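Local coordinates for conserved hypothetical protein (Sulfolobus solfataricus, PDB 2FNA), which binds ADP and magnesium and is an archaeal AAA+ ATPase that probably hydrolyses ATP, although its cellular role remains unclear, at residues I22-L28 with I49-L54; L28-I32 with I171-M175; T33-R39 with I174-M180; L158-A162 with S194-G198. All coordinates share one frame; numbering follows the deposited sequence.

How the interactions relate
From the N terminus, helix 19-27 leads through residues 28-32 into strand 32-37 and on to helix 43-54. Interaction 1 closes this first loop by packing the two helices together, with the strand and nucleotide-binding loop in between. Interactions 2 and 3 are closures over more than 130 residues: they set the 28-32 loop and then strand 32-37 alongside strand 171-177, meeting at Ile174 and Met175, and both cross interaction 1. Interaction 4 lies in series with interaction 1 but crosses interactions 2 and 3, joining helix 158-167 to the loop before strand 202-206. Leu28 links interactions 1 and 2; Leu161, through Phe173 and Met175, links interaction 4 to the sheet.

Interaction 1: I22-L28 with I49-L54; sequences IEKLKGL and IGINEL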
loop_
_atom_site.group_PDB
_atom_site.type_symbol
_atom_site.label_atom_id
_atom_site.label_comp_id
_atom_site.label_asym_id
_atom_site.label_seq_id
_atom_site.Cartn_x
_atom_site.Cartn_y
_atom_site.Cartn_z
ATOM N N ILE A 22 4.513 11.472 9.668
ATOM C CA ILE A 22 3.546 11.021 10.674
ATOM C C ILE A 22 2.745 12.212 11.165
ATOM O O ILE A 22 1.551 12.105 11.391
ATOM C CB ILE A 22 4.236 10.348 11.888
ATOM C CG1 ILE A 22 4.934 9.058 11.468
ATOM C CG2 ILE A 22 3.235 10.079 13.034
ATOM C CD1 ILE A 22 6.049 8.612 12.469
ATOM N N GLU A 23 3.397 13.348 11.350
ATOM C CA GLU A 23 2.708 14.507 11.884
ATOM C C GLU A 23 1.683 15.020 10.871
ATOM O O GLU A 23 0.590 15.409 11.235
ATOM C CB GLU A 23 3.718 15.599 12.241
ATOM C CG GLU A 23 3.112 16.834 12.987
ATOM N N LYS A 24 2.054 15.032 9.596
ATOM C CA LYS A 24 1.126 15.408 8.525
ATOM C C LYS A 24 -0.084 14.466 8.419
ATOM O O LYS A 24 -1.229 14.913 8.301
ATOM C CB LYS A 24 1.855 15.450 7.176
ATOM C CG LYS A 24 0.937 15.846 5.994
ATOM C CD LYS A 24 1.715 16.324 4.781
ATOM C CE LYS A 24 0.764 16.855 3.712
ATOM N NZ LYS A 24 1.479 17.126 2.434
ATOM N N LEU A 25 0.185 13.166 8.415
ATOM C CA LEU A 25 -0.870 12.148 8.477
ATOM C C LEU A 25 -1.841 12.365 9.629
ATOM O O LEU A 25 -3.052 12.404 9.442
ATOM C CB LEU A 25 -0.253 10.769 8.601
ATOM C CG LEU A 25 -1.200 9.560 8.694
ATOM C CD1 LEU A 25 -0.472 8.299 8.288
ATOM C CD2 LEU A 25 -1.816 9.387 10.069
ATOM N N LYS A 26 -1.300 12.500 10.831
ATOM C CA LYS A 26 -2.078 12.767 12.030
ATOM C C LYS A 26 -2.898 14.057 11.993
ATOM O O LYS A 26 -3.883 14.168 12.721
ATOM C CB LYS A 26 -1.132 12.793 13.256
ATOM C CG LYS A 26 -0.637 11.409 13.653
ATOM C CD LYS A 26 0.354 11.477 14.830
ATOM C CE LYS A 26 -0.309 11.869 16.120
ATOM N NZ LYS A 26 0.687 12.393 17.116
ATOM N N GLY A 27 -2.481 15.030 11.172
ATOM C CA GLY A 27 -3.196 16.291 11.018
ATOM C C GLY A 27 -4.562 16.136 10.376
ATOM O O GLY A 27 -5.429 16.989 10.561
ATOM N N LEU A 28 -4.760 15.047 9.629
ATOM C CA LEU A 28 -6.054 14.763 8.990
ATOM C C LEU A 28 -6.562 16.064 8.338
ATOM O O LEU A 28 -7.667 16.515 8.586
ATOM C CB LEU A 28 -7.047 14.222 10.029
ATOM C CG LEU A 28 -6.687 12.888 10.727
ATOM C CD1 LEU A 28 -7.675 12.568 11.846
ATOM C CD2 LEU A 28 -6.634 11.716 9.776
ATOM N N ILE A 49 0.828 3.744 13.653
ATOM C CA ILE A 49 1.396 4.655 14.629
ATOM C C ILE A 49 0.467 5.847 14.786
ATOM O O ILE A 49 0.124 6.209 15.905
ATOM C CB ILE A 49 2.822 5.099 14.207
ATOM C CG1 ILE A 49 3.798 3.930 14.347
ATOM C CG2 ILE A 49 3.295 6.321 15.010
ATOM C CD1 ILE A 49 5.096 4.162 13.615
ATOM N N GLY A 50 0.044 6.434 13.646
ATOM C CA GLY A 50 -0.825 7.615 13.617
ATOM C C GLY A 50 -2.140 7.399 14.353
ATOM O O GLY A 50 -2.503 8.201 15.178
ATOM N N ILE A 51 -2.859 6.317 14.046
ATOM C CA ILE A 51 -4.158 6.064 14.686
ATOM C C ILE A 51 -4.025 5.670 16.136
ATOM O O ILE A 51 -4.887 6.013 16.938
ATOM C CB ILE A 51 -5.056 5.001 13.929
ATOM C CG1 ILE A 51 -4.501 3.590 13.977
ATOM C CG2 ILE A 51 -5.323 5.434 12.491
ATOM C CD1 ILE A 51 -5.229 2.632 12.945
ATOM N N ASN A 52 -2.955 4.951 16.492
ATOM C CA ASN A 52 -2.660 4.685 17.916
ATOM C C ASN A 52 -2.428 5.967 18.706
ATOM O O ASN A 52 -2.959 6.110 19.795
ATOM C CB ASN A 52 -1.446 3.748 18.090
ATOM C CG ASN A 52 -1.784 2.287 17.811
ATOM O OD1 ASN A 52 -2.917 1.838 18.029
ATOM N ND2 ASN A 52 -0.799 1.539 17.322
ATOM N N GLU A 53 -1.624 6.887 18.164
ATOM C CA GLU A 53 -1.351 8.143 18.865
ATOM C C GLU A 53 -2.562 9.097 18.942
ATOM O O GLU A 53 -2.747 9.799 19.938
ATOM C CB GLU A 53 -0.125 8.842 18.275
ATOM C CG GLU A 53 1.189 8.171 18.633
ATOM C CD GLU A 53 2.409 8.809 18.001
ATOM O OE1 GLU A 53 2.293 9.897 17.390
ATOM O OE2 GLU A 53 3.496 8.184 18.100
ATOM N N LEU A 54 -3.370 9.144 17.893
ATOM C CA LEU A 54 -4.568 9.998 17.871
ATOM C C LEU A 54 -5.614 9.539 18.863
ATOM O O LEU A 54 -6.375 10.358 19.362
ATOM C CB LEU A 54 -5.203 10.049 16.480
ATOM C CG LEU A 54 -4.452 10.854 15.415
ATOM C CD1 LEU A 54 -5.054 10.618 14.033
ATOM C CD2 LEU A 54 -4.433 12.341 15.807
#
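The carboxylate of Glu53 meets the ammonium of Lys26 at its OE1 corner: NZ donates to OE1 over 3.0 Å, and OE1 accepts through its anti lone pair, the one turned away from the second oxygen. Lys26 runs roughly at right angles to Glu53. Its CG stands beside the backbone N and the chain is kinked at chi3 (70°), which brings the amine back toward the acid while CG lies 3.8 Å from Gly50 CA. Gly50, nearest to Lys26 by CA, has no side chain, which lets Leu25 and Lys26 lie against it, Leu25 CD2 4.1 Å from Gly50 CA. The axes of segments 22-27 and 49-54 come within 9.4 Å and cross at -59°. Leu54 CD2 packs 3.6 Å from Lys26 O, beside the last turn of helix 19-27. Beyond that turn Leu28 and Leu54 reach toward each other tip to tip, CD1 to CD1 at 3.9 Å. At the other end Ile22 CG2 meets Ile49 CG2 at 4.2 Å. Ile46 and Ile47, one turn earlier in helix 43-54, extend the apolar surface under Leu25. Thus the helix after the probable Walker A loop packs against the one before its strand. Glu53 OE1 also forms a salt bridge with Arg12, and two cations on one oxygen would be expected to stabilise the charged carboxylate, at the polar margin of a largely apolar interface.

Interaction 2: L28-I32 with I171-M175; sequences LRAPI and IKFIM
Phe173 N donates to Pro31 O over 2.8 Å with an N-H...O angle of 168°, and the same carbonyl oxygen also lies at the edge of the Phe173 ring, in its plane. Side chains pack closely on both faces of the strand near this bond. Ile32 sets its CG1 4.0 Å from Phe173 CB, while its CD1 reaches CE of the selenomethionine Met175 at 3.9 Å. Met175 can offer that methyl because its chain runs straight beyond CG. On the opposite face of the strand Leu28 lies at about a right angle to Ile174, CD2 to CD1 at 4.0 Å, and its CD1 leans on CG of Lys172, also at 4.0 Å. Ile32 pairs with Phe173 as parallel strands begin to run together: this is the entry of strand 32-37 beside 171-177 in the five-stranded parallel core of a P-loop NTPase, whose strand order 2-3-4-1-5 is that of AAA+ proteins. Leu161 of helix 158-167 covers both Phe173 and Met175. Toward Lys172 and Ala30 the joint loosens and water takes over. A bend at chi2 (-65°) turns the Lys172 chain toward the 28-30 loop, where NZ bonds a water that donates to Leu28 O; Lys169 O is a weak further partner. A second water donates to both Ala30 O and Phe173 O, 2.8 Å from the former.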
loop_
_atom_site.group_PDB
_atom_site.type_symbol
_atom_site.label_atom_id
_atom_site.label_comp_id
_atom_site.label_asym_id
_atom_site.label_seq_id
_atom_site.Cartn_x
_atom_site.Cartn_y
_atom_site.Cartn_z
ATOM N N LEU A 28 -4.760 15.047 9.629
ATOM C CA LEU A 28 -6.054 14.763 8.990
ATOM C C LEU A 28 -6.562 16.064 8.338
ATOM O O LEU A 28 -7.667 16.515 8.586
ATOM C CB LEU A 28 -7.047 14.222 10.029
ATOM C CG LEU A 28 -6.687 12.888 10.727
ATOM C CD1 LEU A 28 -7.675 12.568 11.846
ATOM C CD2 LEU A 28 -6.634 11.716 9.776
ATOM N N ARG A 29 -5.681 16.643 7.523
ATOM C CA ARG A 29 -5.763 18.000 7.033
ATOM C C ARG A 29 -6.797 18.231 5.933
ATOM O O ARG A 29 -7.122 19.368 5.628
ATOM C CB ARG A 29 -4.369 18.433 6.561
ATOM C CG ARG A 29 -3.388 18.599 7.709
ATOM C CD ARG A 29 -1.984 18.925 7.250
ATOM N NE ARG A 29 -1.042 18.835 8.371
ATOM C CZ ARG A 29 0.263 19.101 8.305
ATOM N NH1 ARG A 29 0.822 19.468 7.155
ATOM N NH2 ARG A 29 1.017 18.996 9.399
ATOM N N ALA A 30 -7.268 17.154 5.313
ATOM C CA ALA A 30 -8.448 17.180 4.452
ATOM C C ALA A 30 -9.296 15.947 4.820
ATOM O O ALA A 30 -8.832 15.055 5.526
ATOM C CB ALA A 30 -8.040 17.136 2.998
ATOM N N PRO A 31 -10.555 15.908 4.388
ATOM C CA PRO A 31 -11.359 14.699 4.622
ATOM C C PRO A 31 -10.751 13.391 4.104
ATOM O O PRO A 31 -11.057 12.305 4.641
ATOM C CB PRO A 31 -12.667 15.021 3.903
ATOM C CG PRO A 31 -12.760 16.514 4.012
ATOM C CD PRO A 31 -11.358 16.992 3.794
ATOM N N ILE A 32 -9.923 13.505 3.061
ATOM C CA ILE A 32 -9.128 12.393 2.545
ATOM C C ILE A 32 -7.635 12.684 2.636
ATOM O O ILE A 32 -7.119 13.729 2.164
ATOM C CB ILE A 32 -9.550 11.965 1.108
ATOM C CG1 ILE A 32 -10.964 11.390 1.122
ATOM C CG2 ILE A 32 -8.598 10.885 0.553
ATOM C CD1 ILE A 32 -11.534 11.182 -0.234
ATOM N N ILE A 171 -15.857 12.576 9.669
ATOM C CA ILE A 171 -15.359 11.362 9.002
ATOM C C ILE A 171 -14.082 11.754 8.278
ATOM O O ILE A 171 -14.092 12.676 7.450
ATOM C CB ILE A 171 -16.398 10.728 8.004
ATOM C CG1 ILE A 171 -17.669 10.225 8.707
ATOM C CG2 ILE A 171 -15.773 9.587 7.186
ATOM C CD1 ILE A 171 -17.508 9.023 9.564
ATOM N N LYS A 172 -12.977 11.100 8.658
ATOM C CA LYS A 172 -11.656 11.342 8.093
ATOM C C LYS A 172 -11.089 10.059 7.508
ATOM O O LYS A 172 -10.870 9.095 8.236
ATOM C CB LYS A 172 -10.714 11.854 9.172
ATOM C CG LYS A 172 -11.191 13.054 9.925
ATOM C CD LYS A 172 -11.306 14.261 9.030
ATOM C CE LYS A 172 -11.830 15.504 9.768
ATOM N NZ LYS A 172 -12.254 16.421 8.699
ATOM N N PHE A 173 -10.869 10.034 6.191
ATOM C CA PHE A 173 -10.344 8.861 5.525
ATOM C C PHE A 173 -8.842 8.897 5.442
ATOM O O PHE A 173 -8.221 9.962 5.173
ATOM C CB PHE A 173 -10.844 8.773 4.082
ATOM C CG PHE A 173 -12.307 8.517 3.960
ATOM C CD1 PHE A 173 -12.786 7.210 3.888
ATOM C CD2 PHE A 173 -13.206 9.564 3.882
ATOM C CE1 PHE A 173 -14.139 6.960 3.797
ATOM C CE2 PHE A 173 -14.561 9.319 3.756
ATOM C CZ PHE A 173 -15.022 8.013 3.716
ATOM N N ILE A 174 -8.247 7.719 5.593
ATOM C CA ILE A 174 -6.858 7.543 5.266
ATOM C C ILE A 174 -6.782 6.432 4.234
ATOM O O ILE A 174 -7.186 5.296 4.503
ATOM C CB ILE A 174 -5.979 7.217 6.525
ATOM C CG1 ILE A 174 -6.018 8.367 7.519
ATOM C CG2 ILE A 174 -4.531 6.937 6.122
ATOM C CD1 ILE A 174 -5.430 7.993 8.862
HETATM N N MSE A 175 -6.262 6.764 3.056
HETATM C CA MSE A 175 -6.179 5.793 1.962
HETATM C C MSE A 175 -4.746 5.662 1.524
HETATM O O MSE A 175 -4.130 6.645 1.081
HETATM C CB MSE A 175 -7.029 6.242 0.756
HETATM C CG MSE A 175 -8.438 6.642 1.148
HETATM SE SE MSE A 175 -9.678 6.994 -0.314
HETATM C CE MSE A 175 -11.133 7.406 0.789
HETATM O O HOH W 1 -10.220 17.500 7.352
HETATM O O HOH W 2 -7.875 12.610 6.388
#

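Interaction 3: T33-R39 with I174-M180; sequences TLVLGLR and IMSGSEM. With ADP (adenosine-5'-diphosphate), chain D.
Arg39 passes along Ser178. Its CB is 4.2 Å from Ser178 OG, and CG, set beside the backbone N, is 3.5 Å from that oxygen. A bend at chi3 (-136°) turns the guanidinium over Ser178 toward Glu179. One guanidinium face lies over Ser178 CB, 4.1 Å from the plane and offset toward its rim. NE and NH1 form long, weak ion pairs with Glu277 and Glu67. NH2 ends 4.0 Å from Glu179 OE2, a long salt bridge between side chains lying side by side, their flat groups turned 59° apart. Ser178 OG is gripped by Glu145 and Lys43, the Glu179 oxygens by Gln147 and His335. Upstream the two strands run parallel, 19° apart. Met175 N donates to Thr33 O over 2.7 Å, Val35 N to Met175 O, and Gly177 N to Val35 O over 3.0 Å; Val35 CG2 rests against Ile174 CG2 at 3.8 Å. Regular pairing ends after the Gly177 bond, but Ser178 CA still points at Gly37 O, 3.3 Å away, and a water joins Arg39 N to Ser178 O. Leu38 and Arg39 line the ADP pocket, beginning the probable Walker A loop, and Ser178 is placed consistently with sensor 1 of AAA+ proteins. Strand 32-37 lies between 171-177 and 202-206. Helix 43-54 covers Val35, Ile174 and Ser176 on one face, and helix 180-186 packs on Leu34 and Leu36 on the other.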
loop_
_atom_site.group_PDB
_atom_site.type_symbol
_atom_site.label_atom_id
_atom_site.label_comp_id
_atom_site.label_asym_id
_atom_site.label_seq_id
_atom_site.Cartn_x
_atom_site.Cartn_y
_atom_site.Cartn_z
ATOM N N THR A 33 -6.957 11.770 3.325
ATOM C CA THR A 33 -5.508 11.745 3.410
ATOM C C THR A 33 -5.030 10.532 2.587
ATOM O O THR A 33 -5.534 9.398 2.773
ATOM C CB THR A 33 -5.040 11.699 4.878
ATOM O OG1 THR A 33 -5.377 12.933 5.533
ATOM C CG2 THR A 33 -3.539 11.421 4.996
ATOM N N LEU A 34 -4.130 10.803 1.631
ATOM C CA LEU A 34 -3.471 9.763 0.844
ATOM C C LEU A 34 -2.096 9.470 1.439
ATOM O O LEU A 34 -1.322 10.372 1.765
ATOM C CB LEU A 34 -3.318 10.142 -0.631
ATOM C CG LEU A 34 -4.585 10.348 -1.449
ATOM C CD1 LEU A 34 -4.165 10.438 -2.892
ATOM C CD2 LEU A 34 -5.639 9.230 -1.259
ATOM N N VAL A 35 -1.820 8.186 1.611
ATOM C CA VAL A 35 -0.499 7.739 2.030
ATOM C C VAL A 35 0.085 6.976 0.852
ATOM O O VAL A 35 -0.416 5.918 0.467
ATOM C CB VAL A 35 -0.541 6.878 3.327
ATOM C CG1 VAL A 35 0.880 6.456 3.731
ATOM C CG2 VAL A 35 -1.179 7.702 4.512
ATOM N N LEU A 36 1.151 7.527 0.295
ATOM C CA LEU A 36 1.809 6.953 -0.867
ATOM C C LEU A 36 3.204 6.402 -0.550
ATOM O O LEU A 36 3.802 6.700 0.480
ATOM C CB LEU A 36 1.911 8.015 -1.983
ATOM C CG LEU A 36 0.620 8.782 -2.312
ATOM C CD1 LEU A 36 0.875 9.903 -3.299
ATOM C CD2 LEU A 36 -0.433 7.852 -2.865
ATOM N N GLY A 37 3.720 5.598 -1.479
ATOM C CA GLY A 37 5.018 4.971 -1.320
ATOM C C GLY A 37 5.008 3.576 -1.900
ATOM O O GLY A 37 3.981 2.919 -1.906
ATOM N N LEU A 38 6.154 3.137 -2.421
ATOM C CA LEU A 38 6.288 1.767 -2.896
ATOM C C LEU A 38 6.030 0.802 -1.772
ATOM O O LEU A 38 6.119 1.151 -0.576
ATOM C CB LEU A 38 7.698 1.525 -3.431
ATOM C CG LEU A 38 8.090 2.351 -4.658
ATOM C CD1 LEU A 38 9.658 2.377 -4.857
ATOM C CD2 LEU A 38 7.426 1.861 -5.900
ATOM N N ARG A 39 5.731 -0.433 -2.130
ATOM C CA ARG A 39 5.692 -1.466 -1.150
ATOM C C ARG A 39 6.895 -1.409 -0.230
ATOM O O ARG A 39 8.014 -1.126 -0.647
ATOM C CB ARG A 39 5.622 -2.839 -1.783
ATOM C CG ARG A 39 4.268 -3.257 -2.141
ATOM C CD ARG A 39 4.267 -4.690 -2.623
ATOM N NE ARG A 39 3.443 -4.783 -3.802
ATOM C CZ ARG A 39 2.122 -4.729 -3.803
ATOM N NH1 ARG A 39 1.439 -4.609 -2.663
ATOM N NH2 ARG A 39 1.479 -4.799 -4.963
ATOM N N ILE A 174 -8.247 7.719 5.593
ATOM C CA ILE A 174 -6.858 7.543 5.266
ATOM C C ILE A 174 -6.782 6.432 4.234
ATOM O O ILE A 174 -7.186 5.296 4.503
ATOM C CB ILE A 174 -5.979 7.217 6.525
ATOM C CG1 ILE A 174 -6.018 8.367 7.519
ATOM C CG2 ILE A 174 -4.531 6.937 6.122
ATOM C CD1 ILE A 174 -5.430 7.993 8.862
HETATM N N MSE A 175 -6.262 6.764 3.056
HETATM C CA MSE A 175 -6.179 5.793 1.962
HETATM C C MSE A 175 -4.746 5.662 1.524
HETATM O O MSE A 175 -4.130 6.645 1.081
HETATM C CB MSE A 175 -7.029 6.242 0.756
HETATM C CG MSE A 175 -8.438 6.642 1.148
HETATM SE SE MSE A 175 -9.678 6.994 -0.314
HETATM C CE MSE A 175 -11.133 7.406 0.789
ATOM N N SER A 176 -4.231 4.445 1.571
ATOM C CA SER A 176 -2.858 4.208 1.183
ATOM C C SER A 176 -2.804 3.439 -0.122
ATOM O O SER A 176 -3.756 2.745 -0.477
ATOM C CB SER A 176 -2.124 3.411 2.261
ATOM O OG SER A 176 -2.574 2.073 2.274
ATOM N N GLY A 177 -1.710 3.582 -0.855
ATOM C CA GLY A 177 -1.513 2.728 -2.013
ATOM C C GLY A 177 -0.089 2.548 -2.421
ATOM O O GLY A 177 0.646 3.526 -2.609
ATOM N N SER A 178 0.298 1.296 -2.621
ATOM C CA SER A 178 1.632 0.972 -3.086
ATOM C C SER A 178 1.778 1.155 -4.584
ATOM O O SER A 178 2.887 1.137 -5.079
ATOM C CB SER A 178 1.998 -0.473 -2.722
ATOM O OG SER A 178 2.132 -0.592 -1.305
ATOM N N GLU A 179 0.649 1.283 -5.295
ATOM C CA GLU A 179 0.598 1.382 -6.748
ATOM C C GLU A 179 -0.023 2.762 -7.007
ATOM O O GLU A 179 -1.241 2.906 -7.109
ATOM C CB GLU A 179 -0.292 0.267 -7.336
ATOM C CG GLU A 179 0.230 -1.168 -7.121
ATOM C CD GLU A 179 -0.856 -2.252 -7.301
ATOM O OE1 GLU A 179 -1.975 -2.127 -6.720
ATOM O OE2 GLU A 179 -0.581 -3.267 -7.992
HETATM N N MSE A 180 0.821 3.776 -7.092
HETATM C CA MSE A 180 0.353 5.167 -7.057
HETATM C C MSE A 180 -0.631 5.499 -8.170
HETATM O O MSE A 180 -1.676 6.049 -7.916
HETATM C CB MSE A 180 1.528 6.121 -7.151
HETATM C CG MSE A 180 1.185 7.572 -6.777
HETATM SE SE MSE A 180 2.777 8.679 -7.103
HETATM C CE MSE A 180 3.746 7.713 -8.548
HETATM P PB ADP D . 4.133 -0.738 3.469
HETATM O O1B ADP D . 4.543 0.579 2.893
HETATM O O2B ADP D . 4.392 -1.886 2.498
HETATM O O3B ADP D . 2.806 -0.794 4.148
HETATM P PA ADP D . 5.121 -1.567 6.126
HETATM O O1A ADP D . 4.567 -0.607 7.129
HETATM O O2A ADP D . 4.350 -2.819 6.071
HETATM O O3A ADP D . 5.310 -0.983 4.620
HETATM O "O5'" ADP D . 6.664 -1.728 6.470
HETATM C "C5'" ADP D . 7.496 -2.719 5.844
HETATM C "C4'" ADP D . 8.498 -3.268 6.856
HETATM O "O4'" ADP D . 9.529 -2.338 7.130
HETATM C "C3'" ADP D . 7.916 -3.599 8.195
HETATM O "O3'" ADP D . 8.727 -4.651 8.762
HETATM C "C2'" ADP D . 8.137 -2.349 9.017
HETATM O "O2'" ADP D . 8.225 -2.613 10.409
HETATM C "C1'" ADP D . 9.467 -1.905 8.476
HETATM N N9 ADP D . 9.687 -0.463 8.439
HETATM C C8 ADP D . 9.411 0.350 7.396
HETATM N N7 ADP D . 9.800 1.596 7.666
HETATM C C5 ADP D . 10.316 1.595 8.918
HETATM C C6 ADP D . 10.924 2.581 9.838
HETATM N N6 ADP D . 11.033 3.876 9.474
HETATM N N1 ADP D . 11.373 2.154 11.052
HETATM C C2 ADP D . 11.288 0.865 11.433
HETATM N N3 ADP D . 10.755 -0.087 10.647
HETATM C C4 ADP D . 10.275 0.224 9.411
HETATM O O HOH W 3 2.063 5.053 -3.937
HETATM O O HOH W 4 5.031 -0.758 -5.020
#

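Interaction 4: L158-A162 with S194-G198; sequences LPALA and SPLFG
Pro195 presses its ring onto the start of helix 158-167, with CB 3.5 Å from Ala162 CB and CG 3.8 Å from Leu158 CB. Pro159 and Pro195 lie side by side pointing the same way, CG to CG at 4.2 Å. Leu158 keeps CG beside its backbone N (chi1 -65°), and its CD2 comes 4.3 Å from Leu196 CD1. Leu196 also has CG anti to the carbonyl carbon (chi1 -63°), which carries CD2 back to the helix, 3.7 Å from Ala162 CA. Pro195 and Leu196 occupy the middle of a type I turn, closed by Phe197 N bonding to Ser194 O over 3.1 Å. Helix 158-167 is the connection between parallel strands 139-144 and 171-177, a beta-alpha-beta unit of the AAA+ core, and the turn precedes edge strand 202-206. No hydrogen bond crosses the contact; side-chain carbons do most of the touching, and Ala162 CB lies 3.4 Å from Pro195 O. Leu161 CB lies 4.4 Å from Leu196 CD2, while the end of Leu161 reaches Phe173 and Met175 on the sheet. Ser194 OG bonds back to Arg188 O and Asp191 O.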
loop_
_atom_site.group_PDB
_atom_site.type_symbol
_atom_site.label_atom_id
_atom_site.label_comp_id
_atom_site.label_asym_id
_atom_site.label_seq_id
_atom_site.Cartn_x
_atom_site.Cartn_y
_atom_site.Cartn_z
ATOM N N LEU A 158 -17.566 5.834 -4.820
ATOM C CA LEU A 158 -17.122 7.203 -4.994
ATOM C C LEU A 158 -18.159 8.237 -4.585
ATOM O O LEU A 158 -17.802 9.206 -3.946
ATOM C CB LEU A 158 -16.608 7.456 -6.419
ATOM C CG LEU A 158 -15.355 6.708 -6.880
ATOM C CD1 LEU A 158 -14.960 7.091 -8.323
ATOM C CD2 LEU A 158 -14.179 6.919 -5.956
ATOM N N PRO A 159 -19.436 8.070 -4.998
ATOM C CA PRO A 159 -20.426 9.064 -4.582
ATOM C C PRO A 159 -20.553 9.182 -3.057
ATOM O O PRO A 159 -20.699 10.270 -2.542
ATOM C CB PRO A 159 -21.718 8.571 -5.220
ATOM C CG PRO A 159 -21.282 7.709 -6.353
ATOM C CD PRO A 159 -20.018 7.061 -5.888
ATOM N N ALA A 160 -20.464 8.063 -2.357
ATOM C CA ALA A 160 -20.459 8.052 -0.890
ATOM C C ALA A 160 -19.224 8.744 -0.292
ATOM O O ALA A 160 -19.320 9.502 0.658
ATOM C CB ALA A 160 -20.545 6.630 -0.402
ATOM N N LEU A 161 -18.063 8.481 -0.869
ATOM C CA LEU A 161 -16.837 9.168 -0.445
ATOM C C LEU A 161 -16.930 10.665 -0.627
ATOM O O LEU A 161 -16.449 11.407 0.223
ATOM C CB LEU A 161 -15.635 8.636 -1.228
ATOM C CG LEU A 161 -15.278 7.182 -0.951
ATOM C CD1 LEU A 161 -14.166 6.680 -1.857
ATOM C CD2 LEU A 161 -14.895 7.031 0.515
ATOM N N ALA A 162 -17.538 11.101 -1.745
ATOM C CA ALA A 162 -17.710 12.528 -2.038
ATOM C C ALA A 162 -18.730 13.157 -1.090
ATOM O O ALA A 162 -18.545 14.269 -0.616
ATOM C CB ALA A 162 -18.160 12.725 -3.479
ATOM N N SER A 194 -16.462 12.924 -12.284
ATOM C CA SER A 194 -16.395 12.040 -11.148
ATOM C C SER A 194 -16.608 12.776 -9.823
ATOM O O SER A 194 -16.318 13.981 -9.705
ATOM C CB SER A 194 -15.074 11.272 -11.143
ATOM O OG SER A 194 -14.039 11.996 -10.525
ATOM N N PRO A 195 -17.148 12.060 -8.824
ATOM C CA PRO A 195 -17.537 12.639 -7.535
ATOM C C PRO A 195 -16.438 13.341 -6.750
ATOM O O PRO A 195 -16.734 14.305 -6.086
ATOM C CB PRO A 195 -18.016 11.419 -6.747
ATOM C CG PRO A 195 -18.498 10.486 -7.779
ATOM C CD PRO A 195 -17.479 10.622 -8.866
ATOM N N LEU A 196 -15.198 12.855 -6.818
ATOM C CA LEU A 196 -14.079 13.485 -6.113
ATOM C C LEU A 196 -13.242 14.442 -6.974
ATOM O O LEU A 196 -12.264 14.979 -6.481
ATOM C CB LEU A 196 -13.141 12.419 -5.532
ATOM C CG LEU A 196 -13.721 11.474 -4.473
ATOM C CD1 LEU A 196 -12.680 10.447 -4.025
ATOM C CD2 LEU A 196 -14.230 12.281 -3.278
ATOM N N PHE A 197 -13.643 14.706 -8.218
ATOM C CA PHE A 197 -12.878 15.605 -9.056
ATOM C C PHE A 197 -12.711 16.987 -8.413
ATOM O O PHE A 197 -13.678 17.556 -7.938
ATOM C CB PHE A 197 -13.511 15.775 -10.423
ATOM C CG PHE A 197 -12.668 16.599 -11.358
ATOM C CD1 PHE A 197 -11.561 16.036 -11.989
ATOM C CD2 PHE A 197 -12.939 17.943 -11.565
ATOM C CE1 PHE A 197 -10.758 16.800 -12.835
ATOM C CE2 PHE A 197 -12.137 18.707 -12.425
ATOM C CZ PHE A 197 -11.048 18.118 -13.054
ATOM N N GLY A 198 -11.485 17.520 -8.420
ATOM C CA GLY A 198 -11.250 18.903 -8.015
ATOM C C GLY A 198 -11.105 19.106 -6.518
ATOM O O GLY A 198 -10.891 20.228 -6.063
#